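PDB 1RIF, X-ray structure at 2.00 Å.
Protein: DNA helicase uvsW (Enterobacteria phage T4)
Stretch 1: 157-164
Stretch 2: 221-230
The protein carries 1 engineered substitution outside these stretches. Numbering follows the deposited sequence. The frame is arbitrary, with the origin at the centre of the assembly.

Stretch 1, residues 157-164: EGKILIIV
Stretch 2, residues 221-230: EWFSQFGMMM

A beta bulge breaks the register of two parallel strands: Lys 159 pairs with Phe 226, but the next residue, Ile 160, pairs with Met 228, so Gly 227 is the extra residue. The carbonyl of Lys 159 accepts from two successive amides at the bulge, with a hydrogen bond from Gly 227 N to Lys 159 O at 2.8 Å and a weak one from Met 228 N to Lys 159 O at 3.4 Å. Gly 227 sits at a corner of the chain with phi/psi of -101/-22°, whereas Phe 226 (-95/132°) and Met 228 (-140/143°) are extended; with the backbone turned in this way at Gly 227, two successive amides face one oxygen.

Beyond the bulge the register is regular. Ile 160, Leu 161 and Ile 162 lie beside Met 228, Met 229 and Met 230, with paired CA atoms 4.8, 4.5 and 4.7 Å apart, respectively. Strands 159-163 and 228-230 run in the same direction, their axes 11° apart and 4.6 Å at closest approach. Residues 160-163 keep phi between -120 and -105° and psi between 121 and 127°; Met 229 and Met 230 are at -143/138° and -133/144°.

The ladder begins before the bulge, with Lys 159 N donating to Gln 225 O at 3.0 Å. It then alternates as parallel strands require: Leu 161 N to Met 228 O, 2.9 Å; Met 230 N to Leu 161 O, 2.8 Å; Ile 163 N to Met 230 O, 2.7 Å and nearly straight at 173°. Leu 161 thus uses both its amide and its carbonyl across the pair. CA-H...O contacts fill in between, the shortest from Met 229 CA to Leu 161 O at 3.0 Å.

Side chains alternate between the sheet faces. Leu 161 shares one with Met 229 and is the most covered residue of its stretch. Its chi1 is t (-156°), with chi2 at -144°, between wells. Leu 161 CB lies over the face of the Phe 226 ring, 3.7 Å from the centroid and 20° off the normal, a CH-pi contact; Phe 226 has chi1 m and chi2 101°. Leu 161 CD1 approaches Met 229 CG at 3.9 Å and Phe 223 CE2 at 4.4 Å, while Leu 161 CG is 4.4 Å from Trp 222 CH2. The two aromatic residues, in a 3-10 segment, reach this leucine with the ends of their side chains: Trp 222 is t with chi2 79°, Phe 223 m with chi2 84°.

On the other face Ile 160 and Ile 162, both chi1 m, meet Met 228 and Met 230. Met 230 (chi1 m, chi2 t, chi3 -122°) brings its CE to 3.5 Å from Ile 160 CG2 and 4.3 Å from Ile 162 CG1. Met 228 (t, t, m) leads its end away, leaving its CG 4.1 Å from Ile 160 CG2.

Lys 159 is extended (m, t, t, t), its CB 3.7 Å from Phe 226 CD2.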

# COMPACT_ATOMS: atom_id res chain seq x y z
N GLU A 157 -15.35 1.08 -8.66
CA GLU A 157 -16.18 -0.05 -8.28
C GLU A 157 -15.57 -1.14 -7.41
O GLU A 157 -16.31 -1.95 -6.84
CB GLU A 157 -16.76 -0.71 -9.51
CG GLU A 157 -17.86 0.04 -10.19
CD GLU A 157 -18.59 -0.84 -11.15
OE1 GLU A 157 -17.91 -1.52 -11.95
OE2 GLU A 157 -19.84 -0.88 -11.11
N GLY A 158 -14.26 -1.20 -7.29
CA GLY A 158 -13.69 -2.25 -6.46
C GLY A 158 -13.98 -2.13 -4.96
O GLY A 158 -14.93 -1.46 -4.54
N LYS A 159 -13.17 -2.81 -4.16
CA LYS A 159 -13.31 -2.76 -2.71
C LYS A 159 -12.08 -2.12 -2.10
O LYS A 159 -11.07 -1.92 -2.78
CB LYS A 159 -13.49 -4.16 -2.14
CG LYS A 159 -14.87 -4.75 -2.34
CD LYS A 159 -14.98 -6.06 -1.62
CE LYS A 159 -16.39 -6.63 -1.70
NZ LYS A 159 -16.44 -7.95 -1.01
N ILE A 160 -12.18 -1.81 -0.81
CA ILE A 160 -11.08 -1.20 -0.07
C ILE A 160 -10.67 -2.13 1.08
O ILE A 160 -11.52 -2.56 1.87
CB ILE A 160 -11.48 0.19 0.53
CG1 ILE A 160 -12.04 1.11 -0.57
CG2 ILE A 160 -10.28 0.85 1.17
CD1 ILE A 160 -13.53 1.41 -0.43
N LEU A 161 -9.37 -2.44 1.15
CA LEU A 161 -8.83 -3.30 2.20
C LEU A 161 -8.03 -2.41 3.15
O LEU A 161 -7.13 -1.69 2.71
CB LEU A 161 -7.87 -4.35 1.63
CG LEU A 161 -7.59 -5.67 2.37
CD1 LEU A 161 -6.14 -6.04 2.15
CD2 LEU A 161 -7.87 -5.58 3.85
N ILE A 162 -8.37 -2.47 4.43
CA ILE A 162 -7.67 -1.69 5.44
C ILE A 162 -7.09 -2.68 6.43
O ILE A 162 -7.82 -3.46 7.03
CB ILE A 162 -8.63 -0.72 6.14
CG1 ILE A 162 -9.37 0.11 5.09
CG2 ILE A 162 -7.86 0.21 7.09
CD1 ILE A 162 -10.42 1.01 5.66
N ILE A 163 -5.77 -2.65 6.60
CA ILE A 163 -5.07 -3.55 7.52
C ILE A 163 -4.66 -2.80 8.79
O ILE A 163 -4.00 -1.78 8.72
CB ILE A 163 -3.81 -4.17 6.84
CG1 ILE A 163 -4.21 -4.86 5.52
CG2 ILE A 163 -3.12 -5.18 7.77
CD1 ILE A 163 -3.04 -5.47 4.73
N VAL A 164 -5.07 -3.30 9.95
CA VAL A 164 -4.72 -2.65 11.21
C VAL A 164 -3.90 -3.61 12.07
O VAL A 164 -3.95 -4.83 11.86
CB VAL A 164 -5.99 -2.16 11.99
CG1 VAL A 164 -6.74 -1.12 11.17
CG2 VAL A 164 -6.89 -3.34 12.36
N GLU A 221 -6.15 -15.18 -4.92
CA GLU A 221 -7.24 -14.65 -5.73
C GLU A 221 -8.18 -13.71 -4.96
O GLU A 221 -8.83 -12.85 -5.56
CB GLU A 221 -8.03 -15.81 -6.34
CG GLU A 221 -8.25 -16.98 -5.39
CD GLU A 221 -7.32 -18.16 -5.66
OE1 GLU A 221 -6.10 -17.94 -5.88
OE2 GLU A 221 -7.81 -19.32 -5.64
N TRP A 222 -8.24 -13.87 -3.65
CA TRP A 222 -9.10 -13.04 -2.80
C TRP A 222 -8.73 -11.55 -2.90
O TRP A 222 -9.59 -10.68 -2.74
CB TRP A 222 -8.99 -13.49 -1.35
CG TRP A 222 -9.84 -12.70 -0.38
CD1 TRP A 222 -11.18 -12.84 -0.18
CD2 TRP A 222 -9.39 -11.69 0.54
NE1 TRP A 222 -11.60 -11.98 0.82
CE2 TRP A 222 -10.52 -11.27 1.28
CE3 TRP A 222 -8.15 -11.10 0.82
CZ2 TRP A 222 -10.45 -10.29 2.29
CZ3 TRP A 222 -8.07 -10.12 1.82
CH2 TRP A 222 -9.22 -9.73 2.54
N PHE A 223 -7.45 -11.28 -3.16
CA PHE A 223 -6.97 -9.90 -3.25
C PHE A 223 -7.27 -9.17 -4.55
O PHE A 223 -7.06 -7.96 -4.64
CB PHE A 223 -5.46 -9.86 -2.98
CG PHE A 223 -5.07 -10.35 -1.62
CD1 PHE A 223 -4.90 -11.71 -1.37
CD2 PHE A 223 -4.91 -9.45 -0.57
CE1 PHE A 223 -4.59 -12.17 -0.09
CE2 PHE A 223 -4.59 -9.90 0.72
CZ PHE A 223 -4.43 -11.27 0.96
N SER A 224 -7.77 -9.88 -5.56
CA SER A 224 -8.07 -9.25 -6.85
C SER A 224 -9.23 -8.25 -6.78
O SER A 224 -9.32 -7.34 -7.60
CB SER A 224 -8.40 -10.32 -7.90
OG SER A 224 -7.32 -11.23 -8.04
N GLN A 225 -10.09 -8.42 -5.78
CA GLN A 225 -11.26 -7.56 -5.60
C GLN A 225 -10.96 -6.17 -5.06
O GLN A 225 -11.84 -5.32 -5.05
CB GLN A 225 -12.26 -8.23 -4.67
CG GLN A 225 -11.68 -8.62 -3.32
CD GLN A 225 -12.67 -9.40 -2.47
OE1 GLN A 225 -12.30 -10.26 -1.68
NE2 GLN A 225 -13.95 -9.08 -2.63
N PHE A 226 -9.73 -5.93 -4.61
CA PHE A 226 -9.40 -4.63 -4.04
C PHE A 226 -8.79 -3.60 -4.98
O PHE A 226 -7.86 -3.91 -5.72
CB PHE A 226 -8.51 -4.82 -2.81
CG PHE A 226 -9.17 -5.63 -1.73
CD1 PHE A 226 -8.85 -6.97 -1.56
CD2 PHE A 226 -10.16 -5.07 -0.94
CE1 PHE A 226 -9.52 -7.75 -0.61
CE2 PHE A 226 -10.84 -5.83 0.02
CZ PHE A 226 -10.51 -7.18 0.18
N GLY A 227 -9.33 -2.39 -4.94
CA GLY A 227 -8.82 -1.31 -5.77
C GLY A 227 -7.95 -0.38 -4.94
O GLY A 227 -7.10 0.35 -5.47
N MET A 228 -8.16 -0.41 -3.63
CA MET A 228 -7.40 0.41 -2.70
C MET A 228 -7.10 -0.39 -1.45
O MET A 228 -7.92 -1.18 -1.01
CB MET A 228 -8.18 1.67 -2.32
CG MET A 228 -7.46 2.56 -1.31
SD MET A 228 -8.43 4.01 -0.80
CE MET A 228 -8.15 5.11 -2.21
N MET A 229 -5.91 -0.20 -0.90
CA MET A 229 -5.48 -0.90 0.31
C MET A 229 -4.67 0.05 1.18
O MET A 229 -3.85 0.83 0.67
CB MET A 229 -4.64 -2.15 -0.06
CG MET A 229 -4.07 -2.95 1.12
SD MET A 229 -2.53 -2.29 1.85
CE MET A 229 -1.34 -2.69 0.58
N MET A 230 -4.91 -0.00 2.48
CA MET A 230 -4.22 0.83 3.45
C MET A 230 -3.75 -0.02 4.63
O MET A 230 -4.45 -0.94 5.06
CB MET A 230 -5.15 1.91 3.99
CG MET A 230 -5.67 2.91 2.99
SD MET A 230 -7.07 3.79 3.73
CE MET A 230 -8.35 3.44 2.55